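Local coordinates for protein ribose-phosphate pyrophosphokinase (Sulfolobus solfataricus, PDB 4TWB) that transfers the pyrophosphoryl group of ATP to the 1-hydroxyl of ribose 5-phosphate, making the nucleotide precursor PRPP, at residues I45-T56 with L77-Y88. Sequence-based numbering, arbitrary orientation.
Sequences IRDEEVLLVQTT and LGAKKLTAIVPY
Thr56 brings its carbonyl O to the edge of the Tyr88 ring, near the ring plane, and the ring of His246 meets it with the planes at about 55°. The tyrosine side chain lies about 6 Å from a bound AMP, placing this end beside the nucleotide site. At the far end the poorly ordered guanidinium of Arg46 has Leu77 O and Gly78 over one face; glycine suits the positive phi there, where a side chain would jam against the preceding carbonyl O. Nearby, Asp47 OD1, also poorly ordered, pairs with Lys80 NZ at 3.1 Å, the side chains running alongside. Thr56 grips Tyr88 O twice, through N in the carbonyl plane and through OG1 at 2.6 Å; chi1 of 64° lets one residue supply both donors. Thr55 turns OG1 away from its own N (chi1 -163°) to accept from Tyr88 N at 3.1 Å; the same hydroxyl bonds Thr270 O. A valine in place of Thr55 would probably leave Tyr88 N and Thr270 O without their shared hydroxyl. Between these ends Val50 to Gln54 exchange parallel backbone bonds with Lys81 to Ile85, including Leu52 N to Thr83 O at 2.7 Å. Leu51, Val53 and beta-branched Thr83 and Ile85, suited to extended strands, share one face. On the other, with Val50, Leu82 and small Ala84, Leu52 packs on Leu67 and Ile74 of the beta-alpha-beta crossover helix 60-76, while strands 2-5 and 120-124 flank the pair.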
ATOM      1  N   ILE A  45      -7.037  25.920   0.231  1.00 67.52           N
ATOM      2  CA  ILE A  45      -7.999  25.218   1.054  1.00 53.02           C
ATOM      3  C   ILE A  45      -8.002  25.900   2.401  1.00 66.46           C
ATOM      4  O   ILE A  45      -8.876  25.662   3.225  1.00 67.75           O
ATOM      5  CB  ILE A  45      -7.542  23.770   1.269  1.00 64.39           C
ATOM      6  CG1 ILE A  45      -7.751  22.938   0.003  1.00 54.50           C
ATOM      7  CG2 ILE A  45      -8.259  23.138   2.439  1.00 58.60           C
ATOM      8  CD1 ILE A  45      -7.163  21.561   0.132  1.00 57.98           C
ATOM      9  N   ARG A  46      -7.007  26.760   2.601  1.00 70.18           N
ATOM     10  CA  ARG A  46      -6.724  27.389   3.893  1.00 76.16           C
ATOM     11  C   ARG A  46      -7.749  27.115   5.010  1.00 82.21           C
ATOM     12  O   ARG A  46      -7.402  26.506   6.021  1.00 88.01           O
ATOM     13  CB  ARG A  46      -6.437  28.893   3.728  1.00100.50           C
ATOM     14  CG  ARG A  46      -5.966  29.619   5.001  1.00105.78           C
ATOM     15  CD  ARG A  46      -4.956  28.811   5.834  1.00 79.58           C
ATOM     16  NE  ARG A  46      -3.795  28.370   5.062  1.00 97.06           N
ATOM     17  CZ  ARG A  46      -2.786  27.665   5.569  1.00 98.82           C
ATOM     18  NH1 ARG A  46      -2.790  27.325   6.856  1.00 76.54           N
ATOM     19  NH2 ARG A  46      -1.772  27.301   4.792  1.00 78.71           N
ATOM     20  N   ASP A  47      -8.998  27.546   4.853  1.00 56.51           N
ATOM     21  CA  ASP A  47      -9.963  27.314   5.934  1.00 72.45           C
ATOM     22  C   ASP A  47     -11.240  26.573   5.527  1.00 78.38           C
ATOM     23  O   ASP A  47     -12.242  26.589   6.249  1.00 66.24           O
ATOM     24  CB  ASP A  47     -10.286  28.619   6.663  1.00 82.44           C
ATOM     25  CG  ASP A  47      -9.312  28.902   7.793  1.00 99.96           C
ATOM     26  OD1 ASP A  47      -9.285  28.112   8.765  1.00 90.00           O
ATOM     27  OD2 ASP A  47      -8.575  29.910   7.707  1.00100.74           O
ATOM     28  N   GLU A  48     -11.172  25.902   4.382  1.00 66.86           N
ATOM     29  CA  GLU A  48     -12.293  25.152   3.839  1.00 62.20           C
ATOM     30  C   GLU A  48     -12.632  23.882   4.645  1.00 65.73           C
ATOM     31  O   GLU A  48     -11.777  23.313   5.334  1.00 59.04           O
ATOM     32  CB  GLU A  48     -11.990  24.778   2.391  1.00 49.98           C
ATOM     33  CG  GLU A  48     -13.178  24.887   1.469  1.00 78.71           C
ATOM     34  CD  GLU A  48     -13.581  26.323   1.245  1.00 87.47           C
ATOM     35  OE1 GLU A  48     -12.710  27.106   0.788  1.00 63.56           O
ATOM     36  OE2 GLU A  48     -14.758  26.659   1.533  1.00 81.01           O
ATOM     37  N   GLU A  49     -13.894  23.460   4.568  1.00 60.44           N
ATOM     38  CA  GLU A  49     -14.293  22.135   5.032  1.00 50.44           C
ATOM     39  C   GLU A  49     -14.210  21.199   3.838  1.00 59.71           C
ATOM     40  O   GLU A  49     -14.770  21.475   2.773  1.00 53.33           O
ATOM     41  CB  GLU A  49     -15.714  22.155   5.577  1.00 58.79           C
ATOM     42  CG  GLU A  49     -15.816  22.546   7.042  1.00 66.68           C
ATOM     43  CD  GLU A  49     -17.259  22.607   7.531  1.00 80.89           C
ATOM     44  OE1 GLU A  49     -17.528  22.126   8.658  1.00 72.09           O
ATOM     45  OE2 GLU A  49     -18.119  23.135   6.783  1.00 74.28           O
ATOM     46  N   VAL A  50     -13.504  20.092   3.996  1.00 52.10           N
ATOM     47  CA  VAL A  50     -13.243  19.235   2.849  1.00 44.21           C
ATOM     48  C   VAL A  50     -14.034  17.926   2.862  1.00 42.85           C
ATOM     49  O   VAL A  50     -14.274  17.314   3.908  1.00 44.19           O
ATOM     50  CB  VAL A  50     -11.748  18.938   2.711  1.00 47.78           C
ATOM     51  CG1 VAL A  50     -11.484  18.112   1.461  1.00 46.10           C
ATOM     52  CG2 VAL A  50     -10.977  20.231   2.655  1.00 47.60           C
ATOM     53  N   LEU A  51     -14.459  17.522   1.675  1.00 42.16           N
ATOM     54  CA  LEU A  51     -15.051  16.213   1.483  1.00 44.31           C
ATOM     55  C   LEU A  51     -14.131  15.459   0.550  1.00 45.17           C
ATOM     56  O   LEU A  51     -14.147  15.694  -0.661  1.00 42.03           O
ATOM     57  CB  LEU A  51     -16.443  16.322   0.858  1.00 45.62           C
ATOM     58  CG  LEU A  51     -17.543  16.990   1.683  1.00 46.79           C
ATOM     59  CD1 LEU A  51     -18.887  16.855   0.980  1.00 29.05           C
ATOM     60  CD2 LEU A  51     -17.603  16.404   3.088  1.00 47.29           C
ATOM     61  N   LEU A  52     -13.322  14.571   1.122  1.00 37.69           N
ATOM     62  CA  LEU A  52     -12.391  13.771   0.347  1.00 36.06           C
ATOM     63  C   LEU A  52     -13.103  12.510  -0.137  1.00 34.29           C
ATOM     64  O   LEU A  52     -13.676  11.771   0.662  1.00 40.55           O
ATOM     65  CB  LEU A  52     -11.205  13.383   1.224  1.00 35.25           C
ATOM     66  CG  LEU A  52      -9.852  13.040   0.584  1.00 34.91           C
ATOM     67  CD1 LEU A  52      -9.237  11.881   1.365  1.00 30.05           C
ATOM     68  CD2 LEU A  52      -9.954  12.707  -0.891  1.00 27.28           C
ATOM     69  N   VAL A  53     -13.080  12.270  -1.440  1.00 28.14           N
ATOM     70  CA  VAL A  53     -13.550  11.013  -1.986  1.00 29.82           C
ATOM     71  C   VAL A  53     -12.381  10.130  -2.427  1.00 35.56           C
ATOM     72  O   VAL A  53     -11.697  10.442  -3.399  1.00 34.98           O
ATOM     73  CB  VAL A  53     -14.468  11.245  -3.180  1.00 36.26           C
ATOM     74  CG1 VAL A  53     -14.869   9.903  -3.799  1.00 32.39           C
ATOM     75  CG2 VAL A  53     -15.698  12.031  -2.745  1.00 29.08           C
ATOM     76  N   GLN A  54     -12.156   9.043  -1.689  1.00 27.64           N
ATOM     77  CA  GLN A  54     -11.130   8.049  -2.005  1.00 35.14           C
ATOM     78  C   GLN A  54     -11.675   6.672  -1.705  1.00 33.57           C
ATOM     79  O   GLN A  54     -11.868   6.329  -0.546  1.00 31.74           O
ATOM     80  CB  GLN A  54      -9.876   8.234  -1.139  1.00 29.88           C
ATOM     81  CG  GLN A  54      -8.676   8.788  -1.866  1.00 42.73           C
ATOM     82  CD  GLN A  54      -8.161   7.875  -2.956  1.00 37.68           C
ATOM     83  OE1 GLN A  54      -8.425   8.094  -4.131  1.00 47.82           O
ATOM     84  NE2 GLN A  54      -7.424   6.853  -2.574  1.00 33.12           N
ATOM     85  N   THR A  55     -11.918   5.868  -2.728  1.00 34.39           N
ATOM     86  CA  THR A  55     -12.297   4.493  -2.470  1.00 39.85           C
ATOM     87  C   THR A  55     -11.021   3.688  -2.397  1.00 36.34           C
ATOM     88  O   THR A  55      -9.992   4.132  -2.882  1.00 37.93           O
ATOM     89  CB  THR A  55     -13.225   3.924  -3.548  1.00 33.81           C
ATOM     90  OG1 THR A  55     -13.867   2.750  -3.042  1.00 40.42           O
ATOM     91  CG2 THR A  55     -12.452   3.565  -4.787  1.00 29.65           C
ATOM     92  N   THR A  56     -11.078   2.514  -1.781  1.00 33.38           N
ATOM     93  CA  THR A  56      -9.877   1.714  -1.617  1.00 30.86           C
ATOM     94  C   THR A  56     -10.013   0.318  -2.207  1.00 35.49           C
ATOM     95  O   THR A  56      -9.477  -0.645  -1.659  1.00 36.25           O
ATOM     96  CB  THR A  56      -9.414   1.652  -0.141  1.00 32.90           C
ATOM     97  OG1 THR A  56     -10.399   0.983   0.654  1.00 31.94           O
ATOM     98  CG2 THR A  56      -9.189   3.058   0.406  1.00 25.85           C
ATOM     99  N   LEU A  77      -2.468  21.599   4.692  1.00 45.75           N
ATOM    100  CA  LEU A  77      -2.759  22.771   3.879  1.00 39.61           C
ATOM    101  C   LEU A  77      -3.777  23.716   4.524  1.00 47.69           C
ATOM    102  O   LEU A  77      -4.237  24.666   3.885  1.00 51.35           O
ATOM    103  CB  LEU A  77      -3.243  22.346   2.498  1.00 40.97           C
ATOM    104  CG  LEU A  77      -2.161  21.877   1.525  1.00 48.93           C
ATOM    105  CD1 LEU A  77      -2.779  21.064   0.394  1.00 53.60           C
ATOM    106  CD2 LEU A  77      -1.417  23.073   0.973  1.00 42.06           C
ATOM    107  N   GLY A  78      -4.136  23.446   5.777  1.00 41.13           N
ATOM    108  CA  GLY A  78      -4.988  24.346   6.533  1.00 51.98           C
ATOM    109  C   GLY A  78      -6.446  23.966   6.736  1.00 64.85           C
ATOM    110  O   GLY A  78      -7.086  24.494   7.650  1.00 78.15           O
ATOM    111  N   ALA A  79      -6.975  23.077   5.894  1.00 46.29           N
ATOM    112  CA  ALA A  79      -8.383  22.674   5.945  1.00 52.42           C
ATOM    113  C   ALA A  79      -8.984  22.698   7.355  1.00 65.16           C
ATOM    114  O   ALA A  79      -8.300  22.364   8.333  1.00 51.75           O
ATOM    115  CB  ALA A  79      -8.549  21.296   5.341  1.00 51.21           C
ATOM    116  N   LYS A  80     -10.265  23.068   7.447  1.00 59.67           N
ATOM    117  CA  LYS A  80     -10.934  23.233   8.742  1.00 57.11           C
ATOM    118  C   LYS A  80     -11.468  21.908   9.272  1.00 63.95           C
ATOM    119  O   LYS A  80     -11.521  21.663  10.487  1.00 52.92           O
ATOM    120  CB  LYS A  80     -12.074  24.258   8.644  1.00 67.67           C
ATOM    121  CG  LYS A  80     -12.456  24.929   9.976  1.00 80.69           C
ATOM    122  CD  LYS A  80     -11.376  25.926  10.453  1.00120.85           C
ATOM    123  CE  LYS A  80     -10.178  25.236  11.133  1.00117.28           C
ATOM    124  NZ  LYS A  80      -8.904  26.035  11.100  1.00 86.52           N
ATOM    125  N   LYS A  81     -11.862  21.049   8.344  1.00 58.79           N
ATOM    126  CA  LYS A  81     -12.413  19.746   8.695  1.00 50.14           C
ATOM    127  C   LYS A  81     -12.184  18.796   7.528  1.00 51.54           C
ATOM    128  O   LYS A  81     -12.333  19.178   6.357  1.00 45.59           O
ATOM    129  CB  LYS A  81     -13.908  19.870   8.976  1.00 48.33           C
ATOM    130  CG  LYS A  81     -14.522  18.721   9.764  1.00 50.41           C
ATOM    131  CD  LYS A  81     -16.026  18.655   9.525  1.00 54.03           C
ATOM    132  CE  LYS A  81     -16.740  17.902  10.635  1.00 57.86           C
ATOM    133  NZ  LYS A  81     -18.221  17.977  10.463  1.00 66.25           N
ATOM    134  N   LEU A  82     -11.799  17.566   7.845  1.00 44.53           N
ATOM    135  CA  LEU A  82     -11.607  16.566   6.812  1.00 48.18           C
ATOM    136  C   LEU A  82     -12.674  15.497   6.980  1.00 47.48           C
ATOM    137  O   LEU A  82     -12.769  14.859   8.036  1.00 35.93           O
ATOM    138  CB  LEU A  82     -10.220  15.924   6.905  1.00 38.53           C
ATOM    139  CG  LEU A  82      -9.586  15.466   5.590  1.00 40.77           C
ATOM    140  CD1 LEU A  82      -8.847  14.157   5.820  1.00 44.24           C
ATOM    141  CD2 LEU A  82     -10.599  15.326   4.454  1.00 33.03           C
ATOM    142  N   THR A  83     -13.477  15.319   5.935  1.00 39.95           N
ATOM    143  CA  THR A  83     -14.418  14.215   5.868  1.00 35.91           C
ATOM    144  C   THR A  83     -13.960  13.281   4.768  1.00 38.35           C
ATOM    145  O   THR A  83     -13.898  13.657   3.591  1.00 33.63           O
ATOM    146  CB  THR A  83     -15.840  14.693   5.569  1.00 41.66           C
ATOM    147  OG1 THR A  83     -16.347  15.417   6.698  1.00 49.08           O
ATOM    148  CG2 THR A  83     -16.736  13.505   5.283  1.00 32.03           C
ATOM    149  N   ALA A  84     -13.622  12.059   5.155  1.00 31.21           N
ATOM    150  CA  ALA A  84     -13.158  11.075   4.191  1.00 31.37           C
ATOM    151  C   ALA A  84     -14.296  10.177   3.780  1.00 31.58           C
ATOM    152  O   ALA A  84     -14.822   9.418   4.591  1.00 32.54           O
ATOM    153  CB  ALA A  84     -12.025  10.256   4.778  1.00 33.54           C
ATOM    154  N   ILE A  85     -14.681  10.282   2.519  1.00 28.49           N
ATOM    155  CA  ILE A  85     -15.701   9.417   1.955  1.00 34.22           C
ATOM    156  C   ILE A  85     -14.984   8.282   1.248  1.00 32.84           C
ATOM    157  O   ILE A  85     -14.430   8.452   0.161  1.00 35.74           O
ATOM    158  CB  ILE A  85     -16.609  10.174   0.959  1.00 38.50           C
ATOM    159  CG1 ILE A  85     -17.415  11.260   1.678  1.00 34.62           C
ATOM    160  CG2 ILE A  85     -17.546   9.207   0.229  1.00 24.54           C
ATOM    161  CD1 ILE A  85     -17.956  12.311   0.724  1.00 29.79           C
ATOM    162  N   VAL A  86     -14.950   7.129   1.888  1.00 28.06           N
ATOM    163  CA  VAL A  86     -14.314   5.975   1.286  1.00 25.89           C
ATOM    164  C   VAL A  86     -15.376   4.918   1.051  1.00 28.92           C
ATOM    165  O   VAL A  86     -15.776   4.206   1.980  1.00 39.43           O
ATOM    166  CB  VAL A  86     -13.082   5.510   2.125  1.00 29.23           C
ATOM    167  CG1 VAL A  86     -13.035   6.251   3.440  1.00 25.10           C
ATOM    168  CG2 VAL A  86     -13.030   3.993   2.316  1.00 26.30           C
ATOM    169  N   PRO A  87     -15.898   4.875  -0.185  1.00 32.41           N
ATOM    170  CA  PRO A  87     -17.015   4.006  -0.570  1.00 30.45           C
ATOM    171  C   PRO A  87     -16.766   2.541  -0.213  1.00 39.01           C
ATOM    172  O   PRO A  87     -17.565   1.936   0.498  1.00 42.00           O
ATOM    173  CB  PRO A  87     -17.110   4.211  -2.088  1.00 33.88           C
ATOM    174  CG  PRO A  87     -16.629   5.609  -2.294  1.00 32.79           C
ATOM    175  CD  PRO A  87     -15.530   5.806  -1.265  1.00 29.28           C
ATOM    176  N   TYR A  88     -15.681   1.968  -0.708  1.00 36.52           N
ATOM    177  CA  TYR A  88     -15.289   0.637  -0.265  1.00 34.21           C
ATOM    178  C   TYR A  88     -14.057   0.733   0.635  1.00 31.32           C
ATOM    179  O   TYR A  88     -12.988   1.140   0.187  1.00 41.72           O
ATOM    180  CB  TYR A  88     -15.008  -0.289  -1.451  1.00 21.03           C
ATOM    181  CG  TYR A  88     -14.448  -1.630  -1.026  1.00 34.25           C
ATOM    182  CD1 TYR A  88     -15.232  -2.540  -0.323  1.00 33.05           C
ATOM    183  CD2 TYR A  88     -13.132  -1.982  -1.310  1.00 37.80           C
ATOM    184  CE1 TYR A  88     -14.720  -3.769   0.081  1.00 38.94           C
ATOM    185  CE2 TYR A  88     -12.609  -3.206  -0.908  1.00 39.17           C
ATOM    186  CZ  TYR A  88     -13.410  -4.096  -0.214  1.00 47.36           C
ATOM    187  OH  TYR A  88     -12.897  -5.311   0.187  1.00 50.37           O
TER